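Local coordinates for protein cytochrome P450 reductase (Amycolatopsis methanolica 239, PDB 5OGX) that transfers electrons from NADH through FAD and a [2Fe-2S] cluster to its partner cytochrome P450 in the O-demethylation of guaiacol and other lignin-derived aromatics, at residues A[112-117]-A[249-254]; A[207-212]-A[235-240]. All coordinates share one frame; numbering follows the deposited sequence. Where two conformers were deposited one is given.

Interaction 1: A[112-117]-A[249-254]; sequences DIARDT and DLYDLG
At the interface of the FAD-binding and NAD-binding domains, the bulged hairpin between strands 101-114 and 117-124 meets the loop leading into helix 253-262, with Arg115 facing Asp249 and Ile113 facing Tyr251. Arg115 grips the carboxylate side-on: NE reaches Asp249 OD1 at 2.9 Å and NH1 reaches Asp249 OD2 at 2.8 Å, both bonds nearly straight. Both accepting oxygens lie in the plane of the guanidinium, although the carboxylate itself is turned 43° from it, and each oxygen is met from above the carboxylate plane. Asp249 OD2 also accepts from Gly246 N, and Arg115 NH1 has a second acid in Glu275. A type II turn, Ala114 to Thr117, closes the hairpin, and Ile113 and Ala114 form a classic beta bulge opposite Thr117. Ile113 CD1 makes a CH-pi contact over one face of the Tyr251 ring, 3.9 Å from its centroid, and Ala114 CB lies 3.4 Å from Leu250 O. With chi1 at 60°, Tyr251 CG lies 3.7 Å from Ile113 CD1. The Tyr251 hydroxyl is hydrogen-bonded to ND1 of the FAD-binding His164. One water donates to Ile113 O and Leu250 O; a second donates to Thr117 OG1 and Asp249 O.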
ATOM      1  N   ASP A 112       0.933 -14.020 -17.103  1.00 33.35           N
ATOM      2  CA  ASP A 112       2.099 -13.208 -17.429  1.00 32.98           C
ATOM      3  C   ASP A 112       1.610 -12.042 -18.283  1.00 35.61           C
ATOM      4  O   ASP A 112       1.132 -12.249 -19.401  1.00 35.01           O
ATOM      5  CB  ASP A 112       3.146 -14.049 -18.162  1.00 31.83           C
ATOM      6  CG  ASP A 112       3.885 -14.997 -17.236  1.00 36.75           C
ATOM      7  OD1 ASP A 112       4.662 -14.526 -16.382  1.00 33.05           O
ATOM      8  OD2 ASP A 112       3.673 -16.225 -17.345  1.00 40.24           O
ATOM      9  N   ILE A 113       1.691 -10.819 -17.757  1.00 31.86           N
ATOM     10  CA  ILE A 113       1.094  -9.670 -18.427  1.00 32.39           C
ATOM     11  C   ILE A 113       2.121  -8.709 -19.010  1.00 32.03           C
ATOM     12  O   ILE A 113       1.749  -7.869 -19.847  1.00 36.50           O
ATOM     13  CB  ILE A 113       0.120  -8.912 -17.495  1.00 28.98           C
ATOM     14  CG1 ILE A 113       0.837  -8.340 -16.262  1.00 26.06           C
ATOM     15  CG2 ILE A 113      -1.031  -9.818 -17.078  1.00 33.26           C
ATOM     16  CD1 ILE A 113      -0.090  -7.520 -15.374  1.00 26.75           C
ATOM     17  N   ALA A 114       3.384  -8.803 -18.617  1.00 27.75           N
ATOM     18  CA  ALA A 114       4.439  -7.922 -19.108  1.00 28.35           C
ATOM     19  C   ALA A 114       5.767  -8.504 -18.642  1.00 32.59           C
ATOM     20  O   ALA A 114       5.801  -9.465 -17.870  1.00 31.81           O
ATOM     21  CB  ALA A 114       4.254  -6.480 -18.616  1.00 28.72           C
ATOM     22  N   ARG A 115       6.861  -7.915 -19.124  1.00 30.79           N
ATOM     23  CA  ARG A 115       8.185  -8.361 -18.707  1.00 30.24           C
ATOM     24  C   ARG A 115       8.272  -8.426 -17.188  1.00 29.34           C
ATOM     25  O   ARG A 115       8.024  -7.431 -16.498  1.00 30.16           O
ATOM     26  CB  ARG A 115       9.268  -7.431 -19.247  1.00 34.91           C
ATOM     27  CG  ARG A 115      10.669  -7.821 -18.784  1.00 35.99           C
ATOM     28  CD  ARG A 115      11.734  -7.103 -19.597  1.00 39.13           C
ATOM     29  NE  ARG A 115      11.654  -5.652 -19.443  1.00 35.13           N
ATOM     30  CZ  ARG A 115      12.403  -4.791 -20.126  1.00 36.42           C
ATOM     31  NH1 ARG A 115      12.273  -3.487 -19.928  1.00 37.98           N
ATOM     32  NH2 ARG A 115      13.283  -5.239 -21.006  1.00 35.35           N
ATOM     33  N   ASP A 116       8.595  -9.617 -16.677  1.00 31.94           N
ATOM     34  CA  ASP A 116       8.758  -9.861 -15.241  1.00 32.21           C
ATOM     35  C   ASP A 116       7.532  -9.448 -14.428  1.00 28.57           C
ATOM     36  O   ASP A 116       7.661  -9.088 -13.259  1.00 26.57           O
ATOM     37  CB  ASP A 116       9.994  -9.144 -14.690  1.00 31.50           C
ATOM     38  CG  ASP A 116      11.289  -9.775 -15.150  1.00 39.81           C
ATOM     39  OD1 ASP A 116      11.285 -10.978 -15.480  1.00 38.77           O
ATOM     40  OD2 ASP A 116      12.311  -9.060 -15.177  1.00 41.45           O
ATOM     41  N   THR A 117       6.338  -9.504 -15.014  1.00 28.25           N
ATOM     42  CA  THR A 117       5.139  -9.015 -14.342  1.00 28.65           C
ATOM     43  C   THR A 117       4.020 -10.033 -14.473  1.00 27.46           C
ATOM     44  O   THR A 117       3.757 -10.535 -15.572  1.00 27.49           O
ATOM     45  CB  THR A 117       4.685  -7.663 -14.916  1.00 23.20           C
ATOM     46  OG1 THR A 117       5.783  -6.745 -14.914  1.00 25.15           O
ATOM     47  CG2 THR A 117       3.562  -7.092 -14.071  1.00 23.80           C
ATOM     48  N   ASP A 249       7.774  -3.467 -20.191  1.00 28.78           N
ATOM     49  CA  ASP A 249       7.261  -3.479 -18.826  1.00 27.23           C
ATOM     50  C   ASP A 249       5.830  -2.964 -18.708  1.00 23.26           C
ATOM     51  O   ASP A 249       5.245  -3.047 -17.622  1.00 26.01           O
ATOM     52  CB  ASP A 249       8.155  -2.626 -17.924  1.00 29.44           C
ATOM     53  CG  ASP A 249       9.596  -3.095 -17.906  1.00 31.76           C
ATOM     54  OD1 ASP A 249       9.826  -4.295 -17.666  1.00 32.10           O
ATOM     55  OD2 ASP A 249      10.498  -2.254 -18.112  1.00 34.85           O
ATOM     56  N   LEU A 250       5.263  -2.411 -19.775  1.00 27.13           N
ATOM     57  CA  LEU A 250       3.959  -1.774 -19.670  1.00 25.33           C
ATOM     58  C   LEU A 250       2.858  -2.817 -19.766  1.00 26.19           C
ATOM     59  O   LEU A 250       3.027  -3.871 -20.395  1.00 29.89           O
ATOM     60  CB  LEU A 250       3.779  -0.713 -20.765  1.00 25.68           C
ATOM     61  CG  LEU A 250       4.790   0.439 -20.786  1.00 24.16           C
ATOM     62  CD1 LEU A 250       4.695   1.216 -22.089  1.00 25.36           C
ATOM     63  CD2 LEU A 250       4.543   1.352 -19.568  1.00 25.35           C
ATOM     64  N   TYR A 251       1.727  -2.529 -19.126  1.00 25.99           N
ATOM     65  CA  TYR A 251       0.608  -3.457 -19.170  1.00 29.51           C
ATOM     66  C   TYR A 251      -0.707  -2.712 -18.994  1.00 25.86           C
ATOM     67  O   TYR A 251      -0.742  -1.547 -18.589  1.00 26.02           O
ATOM     68  CB  TYR A 251       0.745  -4.574 -18.113  1.00 28.38           C
ATOM     69  CG  TYR A 251       0.816  -4.125 -16.670  1.00 26.37           C
ATOM     70  CD1 TYR A 251       2.044  -3.841 -16.073  1.00 27.19           C
ATOM     71  CD2 TYR A 251      -0.336  -4.023 -15.886  1.00 23.52           C
ATOM     72  CE1 TYR A 251       2.127  -3.448 -14.752  1.00 26.17           C
ATOM     73  CE2 TYR A 251      -0.259  -3.629 -14.548  1.00 26.32           C
ATOM     74  CZ  TYR A 251       0.980  -3.342 -13.993  1.00 22.85           C
ATOM     75  OH  TYR A 251       1.069  -2.962 -12.676  1.00 25.46           O
ATOM     76  N   ASP A 252      -1.789  -3.404 -19.357  1.00 29.11           N
ATOM     77  CA  ASP A 252      -3.157  -2.902 -19.220  1.00 26.36           C
ATOM     78  C   ASP A 252      -3.370  -1.579 -19.957  1.00 30.65           C
ATOM     79  O   ASP A 252      -4.194  -0.758 -19.552  1.00 26.03           O
ATOM     80  CB  ASP A 252      -3.546  -2.766 -17.746  1.00 26.32           C
ATOM     81  CG  ASP A 252      -3.947  -4.090 -17.142  1.00 29.09           C
ATOM     82  OD1 ASP A 252      -4.049  -5.070 -17.915  1.00 30.23           O
ATOM     83  OD2 ASP A 252      -4.141  -4.151 -15.907  1.00 29.37           O
ATOM     84  N   LEU A 253      -2.646  -1.361 -21.056  1.00 27.56           N
ATOM     85  CA  LEU A 253      -2.817  -0.108 -21.784  1.00 31.13           C
ATOM     86  C   LEU A 253      -4.257   0.051 -22.262  1.00 29.49           C
ATOM     87  O   LEU A 253      -4.817   1.154 -22.204  1.00 28.72           O
ATOM     88  CB  LEU A 253      -1.833  -0.038 -22.952  1.00 31.15           C
ATOM     89  CG  LEU A 253      -0.369  -0.108 -22.498  1.00 32.79           C
ATOM     90  CD1 LEU A 253       0.587  -0.091 -23.682  1.00 34.99           C
ATOM     91  CD2 LEU A 253      -0.050   1.040 -21.529  1.00 27.70           C
ATOM     92  N   GLY A 254      -4.891  -1.046 -22.680  1.00 32.99           N
ATOM     93  CA  GLY A 254      -6.276  -0.958 -23.128  1.00 33.91           C
ATOM     94  C   GLY A 254      -7.222  -0.544 -22.016  1.00 34.66           C
ATOM     95  O   GLY A 254      -8.167   0.220 -22.243  1.00 31.50           O
TER
HETATM   96  O   HOH W   1       2.088  -5.992 -21.726  1.00 41.33           O
HETATM   97  O   HOH W   2       5.726  -3.998 -15.081  1.00 27.83           O

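Interaction 2: A[207-212]-A[235-240]; sequences GGPMVL and SREVLL
Met210 SD sits over the centre of the Arg236 guanidinium, 3.6 Å from CZ, while Gly207 CA lies against the opposite face, displaced toward the rim, 3.3 Å from NH2. Between these two layers the edge of the group turns to Gly208 O, which takes both NE and NH2; NH2 lies 2.9 Å from Gly208 O, in the carbonyl plane and on a lone pair, whereas NE comes in tilted from that plane. In the methionine, chi2 (163°) sets SD anti to CA, and the sulfur comes to lie over the guanidinium. An alanine in place of Met210 would probably open a gap over this face of Arg236 and leave the guanidinium freer to tilt. Further along, Leu212 CD1 presses on Val238 CG1 at a tight 3.5 Å, on the same sheet face as Met210, which helix 219-232 covers. Strands 210-215 and 238-244 run parallel as the two strands of a beta-alpha-beta unit in the NAD-binding domain, joined by Met210 N to Glu237 O, Leu239 N to Met210 O and Leu212 N to Leu239 O (2.7 Å). Asp205 also forms a salt bridge with Arg236 NH2, so the buried cation probably has its charge balanced just before strand 238-244.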
ATOM      1  N   GLY A 207     -12.596  16.944  -4.542  1.00 31.08           N
ATOM      2  CA  GLY A 207     -12.578  16.818  -5.987  1.00 28.16           C
ATOM      3  C   GLY A 207     -11.416  17.507  -6.668  1.00 25.97           C
ATOM      4  O   GLY A 207     -11.455  17.690  -7.889  1.00 26.41           O
ATOM      5  N   GLY A 208     -10.393  17.912  -5.915  1.00 27.85           N
ATOM      6  CA  GLY A 208      -9.254  18.598  -6.488  1.00 26.06           C
ATOM      7  C   GLY A 208      -8.399  17.667  -7.330  1.00 21.79           C
ATOM      8  O   GLY A 208      -8.518  16.443  -7.253  1.00 22.32           O
ATOM      9  N   PRO A 209      -7.485  18.239  -8.115  1.00 19.39           N
ATOM     10  CA  PRO A 209      -6.663  17.426  -9.021  1.00 17.80           C
ATOM     11  C   PRO A 209      -5.706  16.514  -8.275  1.00 17.60           C
ATOM     12  O   PRO A 209      -5.174  16.860  -7.211  1.00 17.36           O
ATOM     13  CB  PRO A 209      -5.884  18.469  -9.834  1.00 17.58           C
ATOM     14  CG  PRO A 209      -5.893  19.710  -8.943  1.00 17.72           C
ATOM     15  CD  PRO A 209      -7.210  19.679  -8.238  1.00 19.46           C
ATOM     16  N   MET A 210      -5.446  15.353  -8.880  1.00 15.95           N
ATOM     17  CA  MET A 210      -4.556  14.356  -8.292  1.00 16.38           C
ATOM     18  C   MET A 210      -3.515  13.912  -9.304  1.00 15.93           C
ATOM     19  O   MET A 210      -3.837  13.676 -10.474  1.00 18.11           O
ATOM     20  CB  MET A 210      -5.320  13.094  -7.834  1.00 23.87           C
ATOM     21  CG  MET A 210      -6.506  13.341  -6.959  1.00 27.80           C
ATOM     22  SD  MET A 210      -7.603  11.903  -6.879  1.00 22.16           S
ATOM     23  CE  MET A 210      -6.480  10.529  -6.752  1.00 19.26           C
ATOM     24  N   VAL A 211      -2.272  13.756  -8.846  1.00 15.07           N
ATOM     25  CA  VAL A 211      -1.252  13.067  -9.627  1.00 15.23           C
ATOM     26  C   VAL A 211      -0.893  11.786  -8.897  1.00 18.35           C
ATOM     27  O   VAL A 211      -0.747  11.780  -7.668  1.00 16.72           O
ATOM     28  CB  VAL A 211      -0.013  13.942  -9.887  1.00 15.64           C
ATOM     29  CG1 VAL A 211       0.594  14.459  -8.559  1.00 17.00           C
ATOM     30  CG2 VAL A 211       1.010  13.145 -10.691  1.00 15.93           C
ATOM     31  N   LEU A 212      -0.829  10.688  -9.646  1.00 14.85           N
ATOM     32  CA  LEU A 212      -0.500   9.379  -9.106  1.00 14.84           C
ATOM     33  C   LEU A 212       0.703   8.865  -9.871  1.00 18.37           C
ATOM     34  O   LEU A 212       0.702   8.870 -11.109  1.00 17.61           O
ATOM     35  CB  LEU A 212      -1.682   8.416  -9.239  1.00 16.79           C
ATOM     36  CG  LEU A 212      -2.907   8.921  -8.476  1.00 17.15           C
ATOM     37  CD1 LEU A 212      -3.833   9.568  -9.492  1.00 23.32           C
ATOM     38  CD2 LEU A 212      -3.624   7.803  -7.719  1.00 24.61           C
ATOM     39  N   SER A 235     -15.452  14.197 -13.569  0.58 25.31           N
ATOM     40  CA  SER A 235     -14.783  15.177 -14.411  0.58 25.68           C
ATOM     41  C   SER A 235     -13.460  15.642 -13.830  0.58 22.55           C
ATOM     42  O   SER A 235     -12.810  16.513 -14.419  0.58 24.02           O
ATOM     43  CB  SER A 235     -15.694  16.384 -14.647  0.58 27.64           C
ATOM     44  OG  SER A 235     -16.761  16.036 -15.510  0.58 31.44           O
ATOM     45  N   ARG A 236     -13.048  15.081 -12.700  0.58 23.34           N
ATOM     46  CA  ARG A 236     -11.861  15.571 -12.028  0.58 21.30           C
ATOM     47  C   ARG A 236     -10.607  15.213 -12.820  0.58 21.95           C
ATOM     48  O   ARG A 236     -10.596  14.318 -13.675  0.58 22.22           O
ATOM     49  CB  ARG A 236     -11.795  15.014 -10.604  0.58 21.65           C
ATOM     50  CG  ARG A 236     -10.883  13.812 -10.455  0.58 20.68           C
ATOM     51  CD  ARG A 236     -11.004  13.153  -9.089  0.58 25.93           C
ATOM     52  NE  ARG A 236     -10.441  13.956  -8.005  0.58 25.10           N
ATOM     53  CZ  ARG A 236     -10.732  13.775  -6.725  0.58 23.88           C
ATOM     54  NH1 ARG A 236     -11.584  12.818  -6.374  0.58 27.75           N
ATOM     55  NH2 ARG A 236     -10.182  14.543  -5.798  0.58 21.41           N
ATOM     56  N   GLU A 237      -9.536  15.934 -12.514  1.00 19.76           N
ATOM     57  CA  GLU A 237      -8.239  15.762 -13.143  1.00 19.15           C
ATOM     58  C   GLU A 237      -7.468  14.696 -12.384  1.00 18.40           C
ATOM     59  O   GLU A 237      -7.239  14.822 -11.165  1.00 18.28           O
ATOM     60  CB  GLU A 237      -7.476  17.075 -13.146  1.00 21.50           C
ATOM     61  CG  GLU A 237      -8.091  18.099 -14.048  1.00 28.75           C
ATOM     62  CD  GLU A 237      -7.236  19.316 -14.106  1.00 30.08           C
ATOM     63  OE1 GLU A 237      -6.598  19.521 -15.152  1.00 30.02           O
ATOM     64  OE2 GLU A 237      -7.196  20.050 -13.090  1.00 30.07           O
ATOM     65  N   VAL A 238      -7.088  13.630 -13.086  1.00 18.20           N
ATOM     66  CA  VAL A 238      -6.324  12.532 -12.499  1.00 17.38           C
ATOM     67  C   VAL A 238      -5.216  12.208 -13.490  1.00 24.73           C
ATOM     68  O   VAL A 238      -5.498  11.729 -14.596  1.00 21.58           O
ATOM     69  CB  VAL A 238      -7.208  11.302 -12.243  1.00 18.05           C
ATOM     70  CG1 VAL A 238      -6.373  10.110 -11.771  1.00 20.58           C
ATOM     71  CG2 VAL A 238      -8.336  11.624 -11.270  1.00 20.01           C
ATOM     72  N   LEU A 239      -3.966  12.489 -13.123  1.00 17.26           N
ATOM     73  CA  LEU A 239      -2.812  12.214 -13.967  1.00 17.63           C
ATOM     74  C   LEU A 239      -2.071  11.013 -13.391  1.00 21.16           C
ATOM     75  O   LEU A 239      -1.563  11.074 -12.262  1.00 18.85           O
ATOM     76  CB  LEU A 239      -1.878  13.418 -14.051  1.00 18.56           C
ATOM     77  CG  LEU A 239      -2.430  14.765 -14.495  1.00 21.85           C
ATOM     78  CD1 LEU A 239      -1.267  15.724 -14.702  1.00 23.47           C
ATOM     79  CD2 LEU A 239      -3.217  14.619 -15.766  1.00 30.64           C
ATOM     80  N   LEU A 240      -2.025   9.921 -14.149  1.00 17.35           N
ATOM     81  CA  LEU A 240      -1.438   8.675 -13.672  1.00 16.88           C
ATOM     82  C   LEU A 240      -0.197   8.375 -14.513  1.00 21.68           C
ATOM     83  O   LEU A 240      -0.308   8.129 -15.718  1.00 21.43           O
ATOM     84  CB  LEU A 240      -2.460   7.544 -13.767  1.00 18.14           C
ATOM     85  CG  LEU A 240      -1.986   6.125 -13.482  1.00 19.67           C
ATOM     86  CD1 LEU A 240      -1.294   6.027 -12.119  1.00 18.40           C
ATOM     87  CD2 LEU A 240      -3.172   5.175 -13.578  1.00 18.60           C
TER
HETATM   88  O   HOH W   3      -9.793  17.955 -10.393  1.00 23.28           O

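In the fold
Strand 238-244 and the following loop tie the two contacts together: interaction 2 pairs the start of this strand with strand 210-215 inside the parallel sheet, and interaction 1 uses the segment 249-254 that leads on into helix 253-262. Interaction 2 is a buried contact within one domain, built on backbone hydrogen bonds and aliphatic side chains, with the charged Arg236 just before the strand. Interaction 1, only partly buried, joins two domains through a salt bridge and an aromatic ring, and lies nearer the flavin. The centres of interaction 1 and interaction 2 are about 23 Å apart, and the two do not touch.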